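Side-chain contacts in putative amidohydrolase (Unidentified, PDB 3MKV), which probably hydrolyses dipeptides that end in proline, as a prolidase of the amidohydrolase superfamily with two zinc ions bound: residues A239-A244 with D260-L265; L85-A90 with V162-L167; A118-L123 with V404-R409. All coordinates share one frame; numbering follows the deposited sequence. Where two conformers were deposited one is given.

Interaction 1 (A239-A244 with D260-L265); sequences AAIARA and DETARL
Ile241 and Thr262 meet methyl to methyl: CG2 of Ile241 lies 3.5 Å from CG2 of Thr262, and the two branches run at a slant to one another. In each residue chi1 (-64° to CG1 of Ile241, -51° to OG1 of Thr262) puts the other branch beside the backbone N and leaves CG2 anti to it, which points the two methyls at each other across the helix interface. The same threonine methyl also sits 3.8 Å from Ile241 CB and reaches the next residue, 4.0 Å from the backbone N of Ala242. Thr262 thus spends its carbon branch on the contact, while its OG1 is hydrogen-bonded to Asp259 just before the segment.

One turn further along the helix, Leu265 rests CD2 over the CA-CB side of Ala242, 4.0 Å from its CB. With CG anti to the backbone N (chi1 179°), the leucine reaches across to the alanine. Van der Waals packing carries the contact.

The segment axes approach to 9.7 Å and diverge by 18°, so the two segments run nearly parallel. Helix 238-246 follows strand 232-235 and helix 260-269 follows strand 251-254, the strands that supply the zinc ligands His234 and His254. These are consecutive strand-helix units of the TIM barrel. Helix 307-317 packs on Ala263, and Ile258 on Ile241.

Interaction 2 (L85-A90 with V162-L167); sequences LVTLRA and VRVGAL
Val86 and Val164 make the apolar part of this contact. CG1 of Val86 lies 3.7 Å from CG1 of Val164, and the two valines run antiparallel alongside one another. On both residues the touching branch is the one anti to the backbone N (chi1 -179° for Val86, 168° for Val164); Val164 uses CG1 alone, which lies against CG1 and also near CB of Val86. Val86 CG1 also settles over the backbone of the loop, 3.9 Å from Gly165 CA. Gly165 has no side chain to hold the chains apart, and its CA comes within 6.0 Å of Val86 CA.

A mixed contact follows one residue along the helix. Thr87 OG1 is 3.8 Å from Val164 CG1, with the two side chains roughly at right angles. The hydroxyl is turned back beside its own backbone N and is hydrogen-bonded to Asn83 O one helical turn earlier, which leaves this approach a van der Waals one.

Polar bonds hold the loop in shape. A type I turn runs from Arg163 to Ala166, closed by Ala166 N to Arg163 O at 3.2 Å. Of its two central residues, Val164 points its side chain at the helix, while Gly165 brings its backbone CA up to it. Asn83, at the start of that helix, accepts the Val164 N-H on its OD1. Arg163 bonds through NE to Ala79 O and makes a salt bridge with Asp150 of the third subunit, while Thr87 and Leu88 pack on the second subunit.

Helix 83-99 joins the parallel neighbours 56-63 and 102-107, the classic beta-alpha-beta crossover of a TIM barrel; here a long loop between strands 135-137 and 168-170 is laid against its first turns.

Interaction 3 (A118-L123 with V404-R409); sequences AVESGL and VMKDGR
Glu120 and Asp407 each bring one carboxylate oxygen toward the other, OE1 of Glu120 being 4.2 Å from OD1 of Asp407, with the two planes steeply turned, 74° apart. A water to one side bridges them, 3.1 Å from Glu120 OE1 and likewise placed to donate to OD2 of Asp407, although more acceptors surround it than it has protons. Glu120 bends at chi2 (-57°) to bring its acid round to this place. Lys406 was modelled in two conformers; in the one described its NZ is 4.3 Å from Glu120 OE2, opposite charges near each other but not directly paired, and its very short approach to Val119 is doubtful.

Further out, Lys406 NZ is hydrogen-bonded to Gly126 O, and Asp407 OD2 makes a salt bridge with Arg128. A type I' turn from Lys406 to Arg409 closes the hairpin of strands 403-406 and 409-413, and Asp407 stands in it. On the other side, helix 113-120 ends in a Schellman motif at Gly122, with Gly122 N bonded to Val119 O.

Two acids this close would probably disfavour each other, but Arg128, and less directly Lys406 and the shared water, may offset part of that, leaving a contact carried by charges and one bridging water rather than by a direct bond across the segments.

How the interactions relate
From the N terminus, the chain first enters interaction 2 at residues 85-90, then interaction 3 at 118-123, and only afterwards returns to close interaction 2 at 162-167, so these two cross. Interaction 1 comes after interaction 2 is complete and closes a short helix-strand-helix loop of 15 residues. It is nested in the 280-residue loop that interaction 3 shuts at 404-409. Interaction 3 itself brings the end of an early helix to a late hairpin. Interactions 2 and 3 have centres about 21 Å apart and both border the second subunit; interaction 1 lies across the chain's centre from interaction 3, their centres about 38 Å apart, and joins successive barrel helices.

Interaction 1 (A239-A244 with D260-L265)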
loop_
_atom_site.group_PDB
_atom_site.type_symbol
_atom_site.label_atom_id
_atom_site.label_comp_id
_atom_site.label_asym_id
_atom_site.label_seq_id
_atom_site.Cartn_x
_atom_site.Cartn_y
_atom_site.Cartn_z
ATOM N N ALA A 239 -20.691 -29.564 21.159
ATOM C CA ALA A 239 -19.340 -29.555 20.602
ATOM C C ALA A 239 -18.661 -28.185 20.736
ATOM O O ALA A 239 -17.513 -28.092 21.158
ATOM C CB ALA A 239 -19.382 -29.985 19.149
ATOM N N ALA A 240 -19.382 -27.126 20.369
ATOM C CA ALA A 240 -18.850 -25.766 20.417
ATOM C C ALA A 240 -18.703 -25.242 21.849
ATOM O O ALA A 240 -17.704 -24.617 22.205
ATOM C CB ALA A 240 -19.720 -24.843 19.589
ATOM N N ILE A 241 -19.698 -25.513 22.679
ATOM C CA ILE A 241 -19.597 -25.184 24.084
ATOM C C ILE A 241 -18.409 -25.885 24.740
ATOM O O ILE A 241 -17.614 -25.265 25.445
ATOM C CB ILE A 241 -20.866 -25.584 24.809
ATOM C CG1 ILE A 241 -22.052 -24.770 24.269
ATOM C CG2 ILE A 241 -20.677 -25.416 26.307
ATOM C CD1 ILE A 241 -23.412 -25.216 24.791
ATOM N N ALA A 242 -18.284 -27.183 24.491
ATOM C CA ALA A 242 -17.242 -27.992 25.112
ATOM C C ALA A 242 -15.818 -27.530 24.780
ATOM O O ALA A 242 -14.959 -27.455 25.664
ATOM C CB ALA A 242 -17.434 -29.475 24.739
ATOM N N ARG A 243 -15.557 -27.234 23.508
ATOM C CA ARG A 243 -14.193 -26.883 23.090
ATOM C C ARG A 243 -13.782 -25.527 23.652
ATOM O O ARG A 243 -12.636 -25.326 24.074
ATOM C CB ARG A 243 -14.054 -26.907 21.565
ATOM C CG ARG A 243 -15.144 -26.147 20.835
ATOM C CD ARG A 243 -15.188 -26.509 19.352
ATOM N NE ARG A 243 -13.880 -26.376 18.716
ATOM C CZ ARG A 243 -13.452 -25.288 18.075
ATOM N NH1 ARG A 243 -14.223 -24.205 17.976
ATOM N NH2 ARG A 243 -12.243 -25.285 17.532
ATOM N N ALA A 244 -14.736 -24.605 23.649
ATOM C CA ALA A 244 -14.546 -23.285 24.217
ATOM C C ALA A 244 -14.122 -23.378 25.672
ATOM O O ALA A 244 -13.178 -22.719 26.107
ATOM C CB ALA A 244 -15.840 -22.475 24.091
ATOM N N ASP A 260 -26.849 -32.650 28.753
ATOM C CA ASP A 260 -26.460 -33.072 30.099
ATOM C C ASP A 260 -24.953 -33.217 30.237
ATOM O O ASP A 260 -24.353 -32.724 31.200
ATOM C CB ASP A 260 -27.123 -34.401 30.444
ATOM C CG ASP A 260 -28.633 -34.301 30.480
ATOM O OD1 ASP A 260 -29.292 -34.908 29.607
ATOM O OD2 ASP A 260 -29.165 -33.602 31.371
ATOM N N GLU A 261 -24.344 -33.902 29.275
ATOM C CA GLU A 261 -22.923 -34.209 29.339
ATOM C C GLU A 261 -22.049 -32.949 29.309
ATOM O O GLU A 261 -21.045 -32.857 30.026
ATOM C CB GLU A 261 -22.535 -35.157 28.209
ATOM C CG GLU A 261 -21.061 -35.529 28.216
ATOM C CD GLU A 261 -20.602 -36.157 26.909
ATOM O OE1 GLU A 261 -19.486 -35.822 26.455
ATOM O OE2 GLU A 261 -21.354 -36.981 26.336
ATOM N N THR A 262 -22.427 -31.984 28.473
ATOM C CA THR A 262 -21.685 -30.737 28.375
ATOM C C THR A 262 -22.012 -29.855 29.569
ATOM O O THR A 262 -21.142 -29.154 30.096
ATOM C CB THR A 262 -22.013 -29.984 27.079
ATOM O OG1 THR A 262 -21.882 -30.873 25.968
ATOM C CG2 THR A 262 -21.070 -28.813 26.885
ATOM N N ALA A 263 -23.272 -29.890 29.994
ATOM C CA ALA A 263 -23.684 -29.143 31.179
ATOM C C ALA A 263 -22.783 -29.531 32.331
ATOM O O ALA A 263 -22.331 -28.680 33.094
ATOM C CB ALA A 263 -25.138 -29.440 31.524
ATOM N N ARG A 264 -22.519 -30.830 32.438
ATOM C CA ARG A 264 -21.662 -31.354 33.489
ATOM C C ARG A 264 -20.259 -30.779 33.398
ATOM O O ARG A 264 -19.694 -30.351 34.397
ATOM C CB ARG A 264 -21.616 -32.887 33.448
ATOM C CG ARG A 264 -22.763 -33.569 34.194
ATOM C CD ARG A 264 -22.416 -35.020 34.582
ATOM N NE ARG A 264 -22.256 -35.888 33.415
ATOM C CZ ARG A 264 -23.261 -36.283 32.633
ATOM N NH1 ARG A 264 -24.504 -35.886 32.886
ATOM N NH2 ARG A 264 -23.022 -37.062 31.590
ATOM N N LEU A 265 -19.703 -30.768 32.192
ATOM C CA LEU A 265 -18.331 -30.312 31.968
ATOM C C LEU A 265 -18.147 -28.842 32.337
ATOM O O LEU A 265 -17.140 -28.456 32.941
ATOM C CB LEU A 265 -17.943 -30.541 30.509
ATOM C CG LEU A 265 -16.543 -30.085 30.106
ATOM C CD1 LEU A 265 -15.502 -31.131 30.484
ATOM C CD2 LEU A 265 -16.511 -29.801 28.613
#

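Interaction 2 (L85-A90 with V162-L167)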
loop_
_atom_site.group_PDB
_atom_site.type_symbol
_atom_site.label_atom_id
_atom_site.label_comp_id
_atom_site.label_asym_id
_atom_site.label_seq_id
_atom_site.Cartn_x
_atom_site.Cartn_y
_atom_site.Cartn_z
ATOM N N LEU A 85 -25.429 9.329 14.715
ATOM C CA LEU A 85 -26.784 8.806 14.857
ATOM C C LEU A 85 -26.819 7.610 15.782
ATOM O O LEU A 85 -27.689 7.489 16.639
ATOM C CB LEU A 85 -27.372 8.417 13.493
ATOM C CG LEU A 85 -27.574 9.570 12.502
ATOM C CD1 LEU A 85 -28.124 9.059 11.174
ATOM C CD2 LEU A 85 -28.458 10.679 13.074
ATOM N N VAL A 86 -25.874 6.708 15.589
ATOM C CA VAL A 86 -25.810 5.522 16.405
ATOM C C VAL A 86 -25.654 5.915 17.864
ATOM O O VAL A 86 -26.343 5.389 18.728
ATOM C CB VAL A 86 -24.654 4.623 15.969
ATOM C CG1 VAL A 86 -24.616 3.372 16.824
ATOM C CG2 VAL A 86 -24.814 4.256 14.499
ATOM N N THR A 87 -24.748 6.850 18.129
ATOM C CA THR A 87 -24.465 7.284 19.484
ATOM C C THR A 87 -25.711 7.888 20.120
ATOM O O THR A 87 -26.090 7.528 21.224
ATOM C CB THR A 87 -23.345 8.364 19.503
ATOM O OG1 THR A 87 -22.109 7.808 19.040
ATOM C CG2 THR A 87 -23.151 8.901 20.891
ATOM N N LEU A 88 -26.337 8.816 19.408
ATOM C CA LEU A 88 -27.557 9.469 19.861
ATOM C C LEU A 88 -28.710 8.477 20.040
ATOM O O LEU A 88 -29.496 8.585 20.981
ATOM C CB LEU A 88 -27.951 10.564 18.861
ATOM C CG LEU A 88 -27.569 12.030 19.107
ATOM C CD1 LEU A 88 -26.381 12.222 20.049
ATOM C CD2 LEU A 88 -27.361 12.741 17.780
ATOM N N ARG A 89 -28.812 7.504 19.142
ATOM C CA ARG A 89 -29.885 6.502 19.257
ATOM C C ARG A 89 -29.677 5.485 20.379
ATOM O O ARG A 89 -30.611 4.779 20.746
ATOM C CB ARG A 89 -30.127 5.783 17.932
ATOM C CG ARG A 89 -30.832 6.638 16.893
ATOM C CD ARG A 89 -31.895 5.819 16.186
ATOM N NE ARG A 89 -31.487 5.428 14.841
ATOM C CZ ARG A 89 -32.066 4.457 14.138
ATOM N NH1 ARG A 89 -31.638 4.172 12.911
ATOM N NH2 ARG A 89 -33.065 3.761 14.671
ATOM N N ALA A 90 -28.463 5.426 20.922
ATOM C CA ALA A 90 -28.134 4.540 22.045
ATOM C C ALA A 90 -28.512 5.125 23.406
ATOM O O ALA A 90 -28.758 4.387 24.364
ATOM C CB ALA A 90 -26.642 4.182 22.026
ATOM N N VAL A 162 -12.653 2.439 14.344
ATOM C CA VAL A 162 -13.838 1.671 14.689
ATOM C C VAL A 162 -15.132 2.447 14.381
ATOM O O VAL A 162 -15.233 3.656 14.631
ATOM C CB VAL A 162 -13.812 1.243 16.170
ATOM C CG1 VAL A 162 -12.386 1.288 16.701
ATOM C CG2 VAL A 162 -14.751 2.110 17.009
ATOM N N ARG A 163 -16.106 1.743 13.811
ATOM C CA ARG A 163 -17.434 2.296 13.610
ATOM C C ARG A 163 -18.187 2.083 14.902
ATOM O O ARG A 163 -18.082 1.026 15.516
ATOM C CB ARG A 163 -18.176 1.563 12.491
ATOM C CG ARG A 163 -17.443 1.469 11.158
ATOM C CD ARG A 163 -17.607 2.702 10.312
ATOM N NE ARG A 163 -18.974 3.190 10.306
ATOM C CZ ARG A 163 -19.306 4.457 10.091
ATOM N NH1 ARG A 163 -18.364 5.356 9.860
ATOM N NH2 ARG A 163 -20.578 4.821 10.110
ATOM N N VAL A 164 -18.955 3.080 15.315
ATOM C CA VAL A 164 -19.678 3.007 16.572
ATOM C C VAL A 164 -20.782 1.954 16.529
ATOM O O VAL A 164 -21.153 1.387 17.556
ATOM C CB VAL A 164 -20.276 4.371 16.924
ATOM C CG1 VAL A 164 -21.275 4.247 18.058
ATOM C CG2 VAL A 164 -19.156 5.358 17.261
ATOM N N GLY A 165 -21.297 1.688 15.334
ATOM C CA GLY A 165 -22.363 0.720 15.167
ATOM C C GLY A 165 -21.872 -0.686 14.910
ATOM O O GLY A 165 -22.671 -1.578 14.618
ATOM N N ALA A 166 -20.559 -0.890 15.010
ATOM C CA ALA A 166 -19.967 -2.224 14.841
ATOM C C ALA A 166 -19.954 -3.010 16.144
ATOM O O ALA A 166 -19.303 -2.610 17.114
ATOM C CB ALA A 166 -18.556 -2.126 14.264
ATOM N N LEU A 167 -20.681 -4.121 16.165
ATOM C CA LEU A 167 -20.699 -5.018 17.324
ATOM C C LEU A 167 -19.449 -5.926 17.388
ATOM O O LEU A 167 -19.044 -6.379 18.467
ATOM C CB LEU A 167 -21.946 -5.911 17.305
ATOM C CG LEU A 167 -23.388 -5.383 17.332
ATOM C CD1 LEU A 167 -24.297 -6.522 17.823
ATOM C CD2 LEU A 167 -23.594 -4.137 18.182
#

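Interaction 3 (A118-L123 with V404-R409)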
loop_
_atom_site.group_PDB
_atom_site.type_symbol
_atom_site.label_atom_id
_atom_site.label_comp_id
_atom_site.label_asym_id
_atom_site.label_seq_id
_atom_site.Cartn_x
_atom_site.Cartn_y
_atom_site.Cartn_z
ATOM N N ALA A 118 -18.628 8.064 29.418
ATOM C CA ALA A 118 -19.793 8.928 29.297
ATOM C C ALA A 118 -20.789 8.748 30.464
ATOM O O ALA A 118 -21.256 9.731 31.055
ATOM C CB ALA A 118 -20.468 8.664 27.976
ATOM N N VAL A 119 -21.118 7.495 30.782
ATOM C CA VAL A 119 -21.962 7.196 31.933
ATOM C C VAL A 119 -21.298 7.562 33.263
ATOM O O VAL A 119 -21.919 8.185 34.121
ATOM C CB VAL A 119 -22.357 5.696 32.018
ATOM C CG1 VAL A 119 -23.142 5.441 33.288
ATOM C CG2 VAL A 119 -23.169 5.270 30.816
ATOM N N GLU A 120 -20.049 7.160 33.457
ATOM C CA GLU A 120 -19.443 7.368 34.760
ATOM C C GLU A 120 -19.246 8.846 35.062
ATOM O O GLU A 120 -19.317 9.256 36.220
ATOM C CB GLU A 120 -18.148 6.568 34.924
ATOM C CG GLU A 120 -18.376 5.063 35.044
ATOM C CD GLU A 120 -19.304 4.674 36.203
ATOM O OE1 GLU A 120 -18.891 4.865 37.372
ATOM O OE2 GLU A 120 -20.431 4.162 35.949
ATOM N N SER A 121 -19.008 9.645 34.025
ATOM C CA SER A 121 -18.847 11.086 34.198
ATOM C C SER A 121 -20.197 11.808 34.324
ATOM O O SER A 121 -20.251 13.024 34.523
ATOM C CB SER A 121 -18.048 11.675 33.037
ATOM O OG SER A 121 -18.860 11.775 31.876
ATOM N N GLY A 122 -21.284 11.059 34.211
ATOM C CA GLY A 122 -22.615 11.646 34.282
ATOM C C GLY A 122 -23.071 12.356 33.015
ATOM O O GLY A 122 -24.151 12.944 32.987
ATOM N N LEU A 123 -22.261 12.302 31.960
ATOM C CA LEU A 123 -22.629 12.932 30.702
ATOM C C LEU A 123 -23.939 12.350 30.158
ATOM O O LEU A 123 -24.720 13.049 29.510
ATOM C CB LEU A 123 -21.491 12.811 29.684
ATOM C CG LEU A 123 -21.675 13.419 28.283
ATOM C CD1 LEU A 123 -21.909 14.941 28.334
ATOM C CD2 LEU A 123 -20.477 13.082 27.387
ATOM N N VAL A 404 -35.093 3.973 42.038
ATOM C CA VAL A 404 -33.897 3.379 41.448
ATOM C C VAL A 404 -32.650 4.182 41.817
ATOM O O VAL A 404 -32.514 5.336 41.434
ATOM C CB VAL A 404 -33.993 3.281 39.910
ATOM C CG1 VAL A 404 -32.690 2.699 39.336
ATOM C CG2 VAL A 404 -35.199 2.437 39.491
ATOM N N MET A 405 -31.744 3.553 42.559
ATOM C CA MET A 405 -30.552 4.214 43.067
ATOM C C MET A 405 -29.310 3.551 42.482
ATOM O O MET A 405 -29.138 2.343 42.610
ATOM C CB MET A 405 -30.518 4.136 44.608
ATOM C CG MET A 405 -29.335 4.838 45.271
ATOM S SD MET A 405 -29.399 4.941 47.085
ATOM C CE MET A 405 -28.347 3.617 47.589
ATOM N N LYS A 406 -28.442 4.337 41.851
ATOM C CA LYS A 406 -27.176 3.857 41.333
ATOM C C LYS A 406 -26.062 4.711 41.887
ATOM O O LYS A 406 -26.138 5.913 41.766
ATOM C CB LYS A 406 -27.159 3.867 39.803
ATOM C CG LYS A 406 -25.771 3.860 39.172
ATOM C CD LYS A 406 -25.842 4.273 37.709
ATOM C CE LYS A 406 -24.495 4.718 37.173
ATOM N NZ LYS A 406 -24.590 5.185 35.765
ATOM N N ASP A 407 -25.033 4.103 42.466
ATOM C CA ASP A 407 -23.914 4.843 43.043
ATOM C C ASP A 407 -24.379 5.862 44.083
ATOM O O ASP A 407 -23.829 6.967 44.159
ATOM C CB ASP A 407 -23.112 5.570 41.953
ATOM C CG ASP A 407 -22.226 4.634 41.147
ATOM O OD1 ASP A 407 -22.193 4.773 39.904
ATOM O OD2 ASP A 407 -21.567 3.759 41.753
ATOM N N GLY A 408 -25.383 5.496 44.879
ATOM C CA GLY A 408 -25.870 6.376 45.940
ATOM C C GLY A 408 -26.611 7.627 45.478
ATOM O O GLY A 408 -26.795 8.567 46.251
ATOM N N ARG A 409 -27.033 7.653 44.217
ATOM C CA ARG A 409 -27.850 8.746 43.717
ATOM C C ARG A 409 -29.156 8.178 43.208
ATOM O O ARG A 409 -29.207 7.049 42.736
ATOM C CB ARG A 409 -27.141 9.518 42.598
ATOM C CG ARG A 409 -25.683 9.853 42.885
ATOM C CD ARG A 409 -25.121 10.889 41.917
ATOM N NE ARG A 409 -25.539 12.247 42.266
ATOM C CZ ARG A 409 -24.861 13.349 41.947
ATOM N NH1 ARG A 409 -23.720 13.258 41.274
ATOM N NH2 ARG A 409 -25.317 14.543 42.308
HETATM O O HOH W 1 -19.578 2.791 39.622
#